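Local coordinates for protein putative phosphosugar isomerase (Silicibacter pomeroyi DSS-3, PDB 3FJ1) that probably binds phosphosugars or related carbohydrate derivatives through its SIS domains and may act as an isomerase or aminotransferase on them, at residues E18-L23 / N182-L187; L94-S99 / L120-T125; E197-I202 / Y317-A322; A266-A271 / T288-R293. One frame throughout, in Å; residues are numbered along the deposited sequence.

Contact 1 (E18-L23 / N182-L187)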
# COMPACT_ATOMS: atom_id res chain seq x y z
N GLU A 18 26.33 -2.34 15.34
CA GLU A 18 26.93 -1.19 16.01
C GLU A 18 26.17 0.10 15.74
O GLU A 18 26.16 1.00 16.58
CB GLU A 18 28.39 -0.99 15.57
CG GLU A 18 29.23 -0.28 16.62
CD GLU A 18 29.54 -1.17 17.83
OE1 GLU A 18 29.66 -2.39 17.61
OE2 GLU A 18 29.65 -0.66 18.97
N ALA A 19 25.56 0.21 14.56
CA ALA A 19 24.74 1.36 14.22
C ALA A 19 23.57 1.43 15.20
O ALA A 19 23.26 2.48 15.75
CB ALA A 19 24.22 1.27 12.78
N VAL A 20 22.88 0.30 15.39
CA VAL A 20 21.80 0.22 16.38
C VAL A 20 22.31 0.57 17.78
O VAL A 20 21.64 1.26 18.54
CB VAL A 20 21.11 -1.17 16.33
CG1 VAL A 20 20.12 -1.34 17.46
CG2 VAL A 20 20.42 -1.36 14.96
N GLN A 21 23.51 0.10 18.12
CA GLN A 21 24.11 0.43 19.41
C GLN A 21 24.31 1.93 19.56
O GLN A 21 23.99 2.48 20.61
CB GLN A 21 25.43 -0.31 19.63
CG GLN A 21 26.01 -0.16 21.04
CD GLN A 21 25.08 -0.70 22.09
OE1 GLN A 21 24.44 0.06 22.83
NE2 GLN A 21 24.90 -2.01 22.11
N ARG A 22 24.77 2.59 18.50
CA ARG A 22 24.98 4.05 18.56
C ARG A 22 23.66 4.78 18.73
O ARG A 22 23.58 5.71 19.49
CB ARG A 22 25.72 4.58 17.33
CG ARG A 22 27.17 4.15 17.31
CD ARG A 22 27.95 4.81 16.19
NE ARG A 22 29.19 4.06 15.98
CZ ARG A 22 29.30 2.99 15.19
NH1 ARG A 22 28.24 2.51 14.53
NH2 ARG A 22 30.47 2.39 15.06
N LEU A 23 22.62 4.31 18.03
CA LEU A 23 21.29 4.90 18.15
C LEU A 23 20.75 4.71 19.58
O LEU A 23 20.24 5.63 20.17
CB LEU A 23 20.35 4.27 17.10
CG LEU A 23 18.88 4.68 17.22
CD1 LEU A 23 18.69 6.20 17.15
CD2 LEU A 23 18.13 3.90 16.16
N ASN A 182 18.72 -5.31 23.67
CA ASN A 182 19.49 -6.47 23.21
C ASN A 182 19.63 -6.62 21.70
O ASN A 182 20.25 -7.58 21.23
CB ASN A 182 18.87 -7.75 23.75
CG ASN A 182 19.00 -7.86 25.26
OD1 ASN A 182 20.06 -7.57 25.82
ND2 ASN A 182 17.91 -8.25 25.93
N LEU A 183 19.07 -5.69 20.92
CA LEU A 183 19.12 -5.81 19.47
C LEU A 183 20.49 -5.94 18.83
O LEU A 183 20.61 -6.68 17.88
CB LEU A 183 18.35 -4.70 18.76
CG LEU A 183 16.87 -4.97 18.49
CD1 LEU A 183 16.24 -3.71 17.82
CD2 LEU A 183 16.65 -6.23 17.64
N PRO A 184 21.49 -5.16 19.28
CA PRO A 184 22.82 -5.35 18.69
C PRO A 184 23.28 -6.82 18.72
O PRO A 184 23.76 -7.31 17.72
CB PRO A 184 23.70 -4.44 19.53
CG PRO A 184 22.75 -3.33 19.97
CD PRO A 184 21.47 -4.04 20.25
N GLU A 185 23.06 -7.51 19.84
CA GLU A 185 23.40 -8.94 19.97
C GLU A 185 22.59 -9.78 18.99
O GLU A 185 23.15 -10.58 18.24
CB GLU A 185 23.15 -9.44 21.40
CG GLU A 185 23.55 -10.89 21.67
CD GLU A 185 23.24 -11.39 23.07
OE1 GLU A 185 22.10 -11.23 23.57
OE2 GLU A 185 24.14 -12.00 23.68
N THR A 186 21.27 -9.60 19.03
CA THR A 186 20.34 -10.33 18.18
C THR A 186 20.69 -10.13 16.71
O THR A 186 20.71 -11.10 15.93
CB THR A 186 18.89 -9.86 18.44
OG1 THR A 186 18.57 -10.06 19.83
CG2 THR A 186 17.86 -10.65 17.59
N LEU A 187 20.97 -8.88 16.32
CA LEU A 187 21.21 -8.57 14.91
C LEU A 187 22.56 -9.03 14.44
O LEU A 187 22.73 -9.40 13.27
CB LEU A 187 20.99 -7.08 14.60
CG LEU A 187 19.54 -6.61 14.87
CD1 LEU A 187 19.37 -5.12 14.51
CD2 LEU A 187 18.49 -7.47 14.16
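Val20 carries the contact with both of its methyl groups, which its first torsion (chi1 173°) sends to different partners. The Val20 side chain crosses Leu183 and Pro184 obliquely: Val20 CG1, anti to the backbone N, is 4.0 Å from Leu183 CB and 4.1 Å from Pro184 CD. CG2, beside the backbone N, meets the tip of Leu187, with Val20 CG2 3.9 Å from Leu187 CD1 and the two side chains at about a right angle. One residue on, the Gln21 chain leaves anti to its own N and bends at chi2 (60°), so that it runs across the Pro184 ring; Gln21 CB and Pro184 CG are 4.1 Å apart. These meetings follow from two nearly antiparallel helical segments, 171° between their directions and 8.7 Å between axes. Pro184 lies in the first turn of helix 183-191, where its missing N-H costs no helical hydrogen bond. Further out, Val157 and Val161 of helix 153-171 pack on Val20 and Leu183 respectively, and Val314 of helix 308-326 packs on Leu187. With hydrocarbon branches as its mainstay, the long N-terminal helix is probably held here by fit and burial and not by charge.

Contact 2 (L94-S99 / L120-T125)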
# COMPACT_ATOMS: atom_id res chain seq x y z
N LEU A 94 -0.32 12.93 15.96
CA LEU A 94 1.14 12.84 15.80
C LEU A 94 1.33 12.64 14.30
O LEU A 94 0.69 11.75 13.71
CB LEU A 94 1.70 11.59 16.48
CG LEU A 94 3.12 11.11 16.12
CD1 LEU A 94 4.20 12.18 16.41
CD2 LEU A 94 3.54 9.83 16.86
N CYS A 95 2.18 13.43 13.67
CA CYS A 95 2.58 13.15 12.30
C CYS A 95 4.03 12.65 12.31
O CYS A 95 4.94 13.37 12.69
CB CYS A 95 2.44 14.36 11.40
SG CYS A 95 2.99 14.02 9.69
N LEU A 96 4.23 11.40 11.87
CA LEU A 96 5.54 10.80 11.87
C LEU A 96 6.07 10.76 10.43
O LEU A 96 5.49 10.08 9.59
CB LEU A 96 5.42 9.40 12.45
CG LEU A 96 6.71 8.70 12.75
CD1 LEU A 96 7.54 9.44 13.82
CD2 LEU A 96 6.37 7.28 13.19
N ALA A 97 7.14 11.52 10.17
CA ALA A 97 7.75 11.57 8.84
C ALA A 97 9.04 10.74 8.87
O ALA A 97 9.86 10.89 9.78
CB ALA A 97 8.03 12.99 8.43
N VAL A 98 9.24 9.86 7.90
CA VAL A 98 10.46 9.03 7.89
C VAL A 98 11.18 9.22 6.55
O VAL A 98 10.58 8.99 5.51
CB VAL A 98 10.11 7.57 8.12
CG1 VAL A 98 11.38 6.72 8.14
CG2 VAL A 98 9.27 7.40 9.41
N SER A 99 12.45 9.64 6.57
CA SER A 99 13.19 9.87 5.33
C SER A 99 14.67 9.85 5.60
O SER A 99 15.11 10.61 6.45
CB SER A 99 12.84 11.25 4.78
OG SER A 99 13.68 11.60 3.70
N LEU A 120 1.49 17.34 15.64
CA LEU A 120 2.81 17.40 16.26
C LEU A 120 3.69 16.60 15.32
O LEU A 120 3.57 15.38 15.23
CB LEU A 120 2.82 16.77 17.67
CG LEU A 120 4.19 16.69 18.37
CD1 LEU A 120 4.70 18.09 18.65
CD2 LEU A 120 4.11 15.89 19.67
N CYS A 121 4.55 17.28 14.58
CA CYS A 121 5.40 16.59 13.58
C CYS A 121 6.74 16.16 14.14
O CYS A 121 7.48 16.99 14.69
CB CYS A 121 5.58 17.47 12.34
SG CYS A 121 3.99 17.93 11.64
N VAL A 122 7.03 14.87 14.01
CA VAL A 122 8.28 14.25 14.44
C VAL A 122 8.93 13.60 13.23
O VAL A 122 8.27 12.82 12.53
CB VAL A 122 8.02 13.17 15.52
CG1 VAL A 122 9.31 12.47 15.96
CG2 VAL A 122 7.30 13.77 16.75
N ALA A 123 10.19 13.92 12.96
CA ALA A 123 10.91 13.35 11.82
C ALA A 123 11.93 12.32 12.30
O ALA A 123 12.66 12.59 13.26
CB ALA A 123 11.64 14.44 11.02
N LEU A 124 11.94 11.16 11.64
CA LEU A 124 12.95 10.12 11.82
C LEU A 124 13.83 10.20 10.55
O LEU A 124 13.38 9.92 9.45
CB LEU A 124 12.34 8.73 11.94
CG LEU A 124 11.29 8.50 13.04
CD1 LEU A 124 10.89 7.01 13.14
CD2 LEU A 124 11.73 9.03 14.37
N THR A 125 15.07 10.65 10.73
CA THR A 125 15.95 10.97 9.60
C THR A 125 17.41 10.77 9.96
O THR A 125 17.78 10.80 11.15
CB THR A 125 15.68 12.43 9.05
OG1 THR A 125 16.48 12.71 7.90
CG2 THR A 125 15.94 13.51 10.07
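Segments 94-99 and 120-125 run parallel in exact register, their directions 22° apart, and the segment axes come within 4.7 Å. The bonds alternate as parallel pairing requires: Cys95 N gives to Leu120 O (2.9 Å), Val122 N to Cys95 O, Ala97 N to Val122 O, Leu124 N to Ala97 O (2.8 Å) and Ser99 N to Leu124 O. Most donors sit nearly along the C=O axis, but Cys95 N lies above the carbonyl plane of Leu120, 40° out of it. The other strand edge of 94-99 is used as well, Leu94, Leu96 and Val98 bonding to strand 45-49. This is the strand pair of a beta-alpha-beta unit whose connecting helix, 105-116, covers one face of the parallel sheet in an SIS domain. Small groups line that face: Cys95 CB touches Cys121 SG at 3.9 Å, and Ala114 and Thr111 of the helix close over them. The opposite face is branched and apolar. Leu94 CD1 pushes against Val122 CG2 at 3.5 Å, the Leu96 and Leu124 side chains cross obliquely, Leu96 CD1 3.9 Å from Leu124 CG, and Val98 lies alongside Leu124, pointing the same way. Helix 8-41 covers this face through Val34 and Leu38. At the C-terminal end, Thr125 OG1, anti to its backbone N, donates to Ser99 O at 2.9 Å and also bonds to Asp127 N, while Ser99 OG turns to Gly102 N in the loop that in SIS relatives commonly holds a sugar phosphate.

Contact 3 (E197-I202 / Y317-A322)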
# COMPACT_ATOMS: atom_id res chain seq x y z
N GLU A 197 20.32 -22.73 1.15
CA GLU A 197 19.26 -23.49 0.47
C GLU A 197 18.34 -22.55 -0.34
O GLU A 197 17.92 -22.91 -1.43
CB GLU A 197 18.47 -24.33 1.47
CG GLU A 197 17.69 -23.53 2.56
CD GLU A 197 18.58 -22.84 3.64
OE1 GLU A 197 19.82 -22.97 3.65
OE2 GLU A 197 18.05 -22.19 4.48
N MSE A 198 18.06 -21.34 0.16
CA MSE A 198 17.27 -20.37 -0.59
C MSE A 198 18.07 -19.85 -1.79
O MSE A 198 17.53 -19.65 -2.85
CB MSE A 198 16.86 -19.19 0.30
CG MSE A 198 16.22 -18.03 -0.46
SE MSE A 198 14.48 -18.50 -1.17
CE MSE A 198 13.63 -18.55 0.55
N ARG A 199 19.36 -19.62 -1.61
CA ARG A 199 20.19 -19.09 -2.68
C ARG A 199 20.20 -20.10 -3.86
O ARG A 199 20.08 -19.71 -5.03
CB ARG A 199 21.60 -18.75 -2.19
CG ARG A 199 21.63 -17.89 -0.94
CD ARG A 199 22.93 -17.13 -0.72
NE ARG A 199 24.14 -17.95 -0.81
CZ ARG A 199 24.75 -18.55 0.20
NH1 ARG A 199 24.27 -18.52 1.42
NH2 ARG A 199 25.85 -19.24 -0.02
N VAL A 200 20.35 -21.38 -3.56
CA VAL A 200 20.26 -22.42 -4.61
C VAL A 200 18.88 -22.39 -5.31
O VAL A 200 18.82 -22.47 -6.54
CB VAL A 200 20.54 -23.83 -4.03
CG1 VAL A 200 20.29 -24.90 -5.07
CG2 VAL A 200 21.97 -23.87 -3.51
N ALA A 201 17.80 -22.26 -4.55
CA ALA A 201 16.43 -22.24 -5.11
C ALA A 201 16.24 -21.05 -6.02
O ALA A 201 15.66 -21.20 -7.10
CB ALA A 201 15.35 -22.22 -4.03
N ILE A 202 16.70 -19.89 -5.57
CA ILE A 202 16.58 -18.67 -6.39
C ILE A 202 17.47 -18.77 -7.63
O ILE A 202 17.06 -18.39 -8.74
CB ILE A 202 16.89 -17.36 -5.57
CG1 ILE A 202 15.87 -17.18 -4.46
CG2 ILE A 202 16.87 -16.15 -6.50
CD1 ILE A 202 16.27 -16.17 -3.41
N TYR A 317 18.79 -9.75 4.23
CA TYR A 317 19.78 -8.89 3.59
C TYR A 317 21.07 -9.66 3.32
O TYR A 317 21.69 -9.58 2.26
CB TYR A 317 20.12 -7.67 4.46
CG TYR A 317 19.04 -6.60 4.62
CD1 TYR A 317 18.15 -6.27 3.60
CD2 TYR A 317 18.99 -5.84 5.79
CE1 TYR A 317 17.21 -5.25 3.76
CE2 TYR A 317 18.05 -4.81 5.95
CZ TYR A 317 17.18 -4.52 4.93
OH TYR A 317 16.25 -3.50 5.13
N SER A 318 21.47 -10.41 4.35
CA SER A 318 22.64 -11.26 4.32
C SER A 318 22.50 -12.34 3.23
O SER A 318 23.42 -12.55 2.46
CB SER A 318 22.85 -11.88 5.71
OG SER A 318 23.95 -12.77 5.69
N MSE A 319 21.34 -12.99 3.13
CA MSE A 319 21.08 -13.97 2.06
C MSE A 319 21.23 -13.33 0.66
O MSE A 319 21.97 -13.86 -0.22
CB MSE A 319 19.71 -14.61 2.22
CG MSE A 319 19.36 -15.71 1.22
SE MSE A 319 18.77 -15.02 -0.52
CE MSE A 319 16.97 -14.44 0.04
N VAL A 320 20.61 -12.16 0.48
CA VAL A 320 20.65 -11.45 -0.82
C VAL A 320 22.08 -11.05 -1.19
O VAL A 320 22.51 -11.24 -2.33
CB VAL A 320 19.71 -10.23 -0.82
CG1 VAL A 320 19.92 -9.32 -2.06
CG2 VAL A 320 18.21 -10.70 -0.74
N GLU A 321 22.85 -10.53 -0.24
CA GLU A 321 24.23 -10.15 -0.55
C GLU A 321 25.04 -11.38 -0.96
O GLU A 321 25.83 -11.32 -1.91
CB GLU A 321 24.86 -9.42 0.63
CG GLU A 321 26.20 -8.76 0.33
CD GLU A 321 27.38 -9.71 0.24
OE1 GLU A 321 27.42 -10.78 0.94
OE2 GLU A 321 28.33 -9.35 -0.52
N ALA A 322 24.87 -12.50 -0.24
CA ALA A 322 25.60 -13.71 -0.57
C ALA A 322 25.18 -14.21 -1.96
O ALA A 322 26.00 -14.68 -2.73
CB ALA A 322 25.36 -14.79 0.48
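Two helices of the second SIS-like half meet here, 196-204 and 308-326; the short segments cross at -51° with their axes 9.9 Å apart. Met319, a selenomethionine, fills the crossing. Its CG leaves anti to the backbone N, and bends at chi2 and chi3 fold the end toward the other helix, where Met319 CE touches Met198 CG at 3.7 Å. Ile202 comes from the next turn, tip to tip, with Ile202 CD1 3.9 Å from Met319 CE. Arg199 takes the other flank: its aliphatic part slides past Met319 in the opposite direction, and Arg199 CD reaches Met319 O at 3.4 Å. A bend at chi3 (-51°) then lays the guanidinium by Ala322, whose CB sits 3.5 Å above its plane, offset toward the rim. The charged end is gripped on two sides outside the segments, NE by Glu326 and NH1 by Asp194, which probably fixes the plane over Ala322. An alanine at Arg199 would remove the chain lying along Met319 and Ala322 and the charged partner of Glu326 and Asp194, and would probably loosen the pairing of the two helices. Behind the crossing, Phe285 of strand 284-286 packs on Met198, and Phe227 of helix 217-231 on Ile202. Helices layered against a parallel sheet in this way belong to the alpha/beta sandwich that SIS domains share with many other families.

Contact 4 (A266-A271 / T288-R293); sequences AEAPLA and TGRVTR
Glu267 and Thr288 approach each other obliquely, and a single bond joins them: Thr288 OG1 donates to Glu267 OE2 at 2.8 Å, meeting the carboxylate from above, 35° out of its plane. Glu267 reaches that far because its CG stands anti to the backbone N and the rest of the chain is extended. Thr288 OG1, also anti to its own N, is used twice, since it accepts from Arg290 N at 2.9 Å (166° at the hydrogen) and so closes an ST turn. Arg301 adds a salt bridge to Glu267 OE2. Arg290 curls back over the helix, but does not pair with this acid: the carboxylate and guanidinium planes are 71° apart, and Glu267 OE1 stays 4.7 Å from Arg290 NH1. What touches is the shaft, Arg290 CD on Glu267 CG at 3.8 Å, while a bend at chi3 places the guanidinium flat over Ala268, whose CB lies 3.7 Å from its plane beneath the centre. Deeper in, Ala271 CB touches two neighbours at once, 3.8 Å from Arg290 CB and 3.7 Å from Val291 CG1. An alanine at Glu267 would lose the acceptor for Thr288 and Arg301 together, and would probably leave the turn less firmly held to the helix. Asp275, one turn beyond Ala271, receives the backbone N of both Thr292 and Arg293. The first turn of helix 267-279 thus meets the loop leaving strand 284-286. In alternating parallel alpha/beta folds such as the SIS domain, helices begin at the end of the sheet where the strands finish.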
# COMPACT_ATOMS: atom_id res chain seq x y z
N ALA A 266 0.76 -13.99 14.73
CA ALA A 266 0.70 -14.33 13.31
C ALA A 266 1.62 -15.48 12.92
O ALA A 266 1.57 -15.96 11.79
CB ALA A 266 1.03 -13.10 12.48
N GLU A 267 2.44 -15.95 13.86
CA GLU A 267 3.37 -17.03 13.54
C GLU A 267 2.61 -18.27 13.09
O GLU A 267 2.92 -18.82 12.05
CB GLU A 267 4.26 -17.38 14.75
CG GLU A 267 5.49 -18.18 14.35
CD GLU A 267 6.37 -18.59 15.51
OE1 GLU A 267 5.98 -18.41 16.68
OE2 GLU A 267 7.46 -19.11 15.25
N ALA A 268 1.60 -18.70 13.84
CA ALA A 268 0.85 -19.90 13.45
C ALA A 268 0.12 -19.78 12.10
O ALA A 268 0.26 -20.66 11.24
CB ALA A 268 -0.11 -20.37 14.58
N PRO A 269 -0.71 -18.74 11.91
CA PRO A 269 -1.33 -18.62 10.58
C PRO A 269 -0.36 -18.50 9.39
O PRO A 269 -0.69 -18.97 8.30
CB PRO A 269 -2.21 -17.36 10.69
CG PRO A 269 -1.76 -16.66 11.89
CD PRO A 269 -1.21 -17.70 12.83
N LEU A 270 0.79 -17.85 9.57
CA LEU A 270 1.78 -17.74 8.52
C LEU A 270 2.30 -19.15 8.18
O LEU A 270 2.34 -19.56 7.03
CB LEU A 270 2.91 -16.82 8.97
CG LEU A 270 4.09 -16.46 8.03
CD1 LEU A 270 4.97 -17.67 7.61
CD2 LEU A 270 3.56 -15.70 6.84
N ALA A 271 2.70 -19.87 9.22
CA ALA A 271 3.17 -21.25 9.09
C ALA A 271 2.13 -22.14 8.38
O ALA A 271 2.49 -22.95 7.54
CB ALA A 271 3.51 -21.80 10.45
N THR A 288 10.29 -19.93 10.92
CA THR A 288 9.60 -20.45 12.08
C THR A 288 9.72 -21.96 12.12
O THR A 288 9.70 -22.64 11.09
CB THR A 288 8.11 -20.06 12.09
OG1 THR A 288 7.42 -20.83 13.08
CG2 THR A 288 7.45 -20.29 10.72
N GLY A 289 9.80 -22.46 13.35
CA GLY A 289 9.85 -23.88 13.64
C GLY A 289 8.50 -24.53 13.52
O GLY A 289 8.42 -25.76 13.53
N ARG A 290 7.45 -23.73 13.37
CA ARG A 290 6.08 -24.24 13.31
C ARG A 290 5.68 -24.91 12.00
O ARG A 290 4.68 -25.61 11.98
CB ARG A 290 5.08 -23.14 13.59
CG ARG A 290 5.21 -22.52 14.94
CD ARG A 290 4.04 -21.63 15.19
NE ARG A 290 2.90 -22.46 15.56
CZ ARG A 290 2.29 -22.44 16.74
NH1 ARG A 290 2.62 -21.56 17.68
NH2 ARG A 290 1.29 -23.28 16.95
N VAL A 291 6.42 -24.68 10.92
CA VAL A 291 6.11 -25.33 9.65
C VAL A 291 6.56 -26.79 9.71
O VAL A 291 7.63 -27.10 10.24
CB VAL A 291 6.77 -24.65 8.43
CG1 VAL A 291 6.09 -23.28 8.17
CG2 VAL A 291 8.26 -24.52 8.62
N THR A 292 5.73 -27.66 9.13
CA THR A 292 5.96 -29.09 9.12
C THR A 292 6.21 -29.63 7.71
O THR A 292 6.71 -30.75 7.56
CB THR A 292 4.77 -29.80 9.78
OG1 THR A 292 3.64 -29.76 8.91
CG2 THR A 292 4.39 -29.07 11.07
N ARG A 293 5.88 -28.83 6.68
CA ARG A 293 6.05 -29.17 5.27
C ARG A 293 7.05 -28.18 4.64
O ARG A 293 8.05 -28.55 4.04
CB ARG A 293 4.68 -29.07 4.59
CG ARG A 293 4.59 -29.61 3.17
CD ARG A 293 4.11 -31.05 3.14
NE ARG A 293 2.67 -31.15 3.41
CZ ARG A 293 1.99 -32.29 3.45
NH1 ARG A 293 2.61 -33.44 3.25
NH2 ARG A 293 0.68 -32.29 3.69

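Overall arrangement
Contacts 1, 2 and 3 are largely buried, whereas contact 4 lies partly at the surface, and chemistry follows place. The strand pairing of contact 2 relies on backbone bonds inside one sheet; contact 4, in the other half and about 34 Å away between centres, uses a side-chain bond and an arginine laid over a helix. Contacts 1 and 3 both join helices, nearly antiparallel in the first and steeply crossed in the second, but contact 3 adds a charged flank to its apolar centre. Helix 8-41 is shared: it supplies segment 18-23 and also covers the sheet of contact 2. Helix 308-326 likewise supplies contact 3 and backs contact 1, and probably helps tie the two halves together.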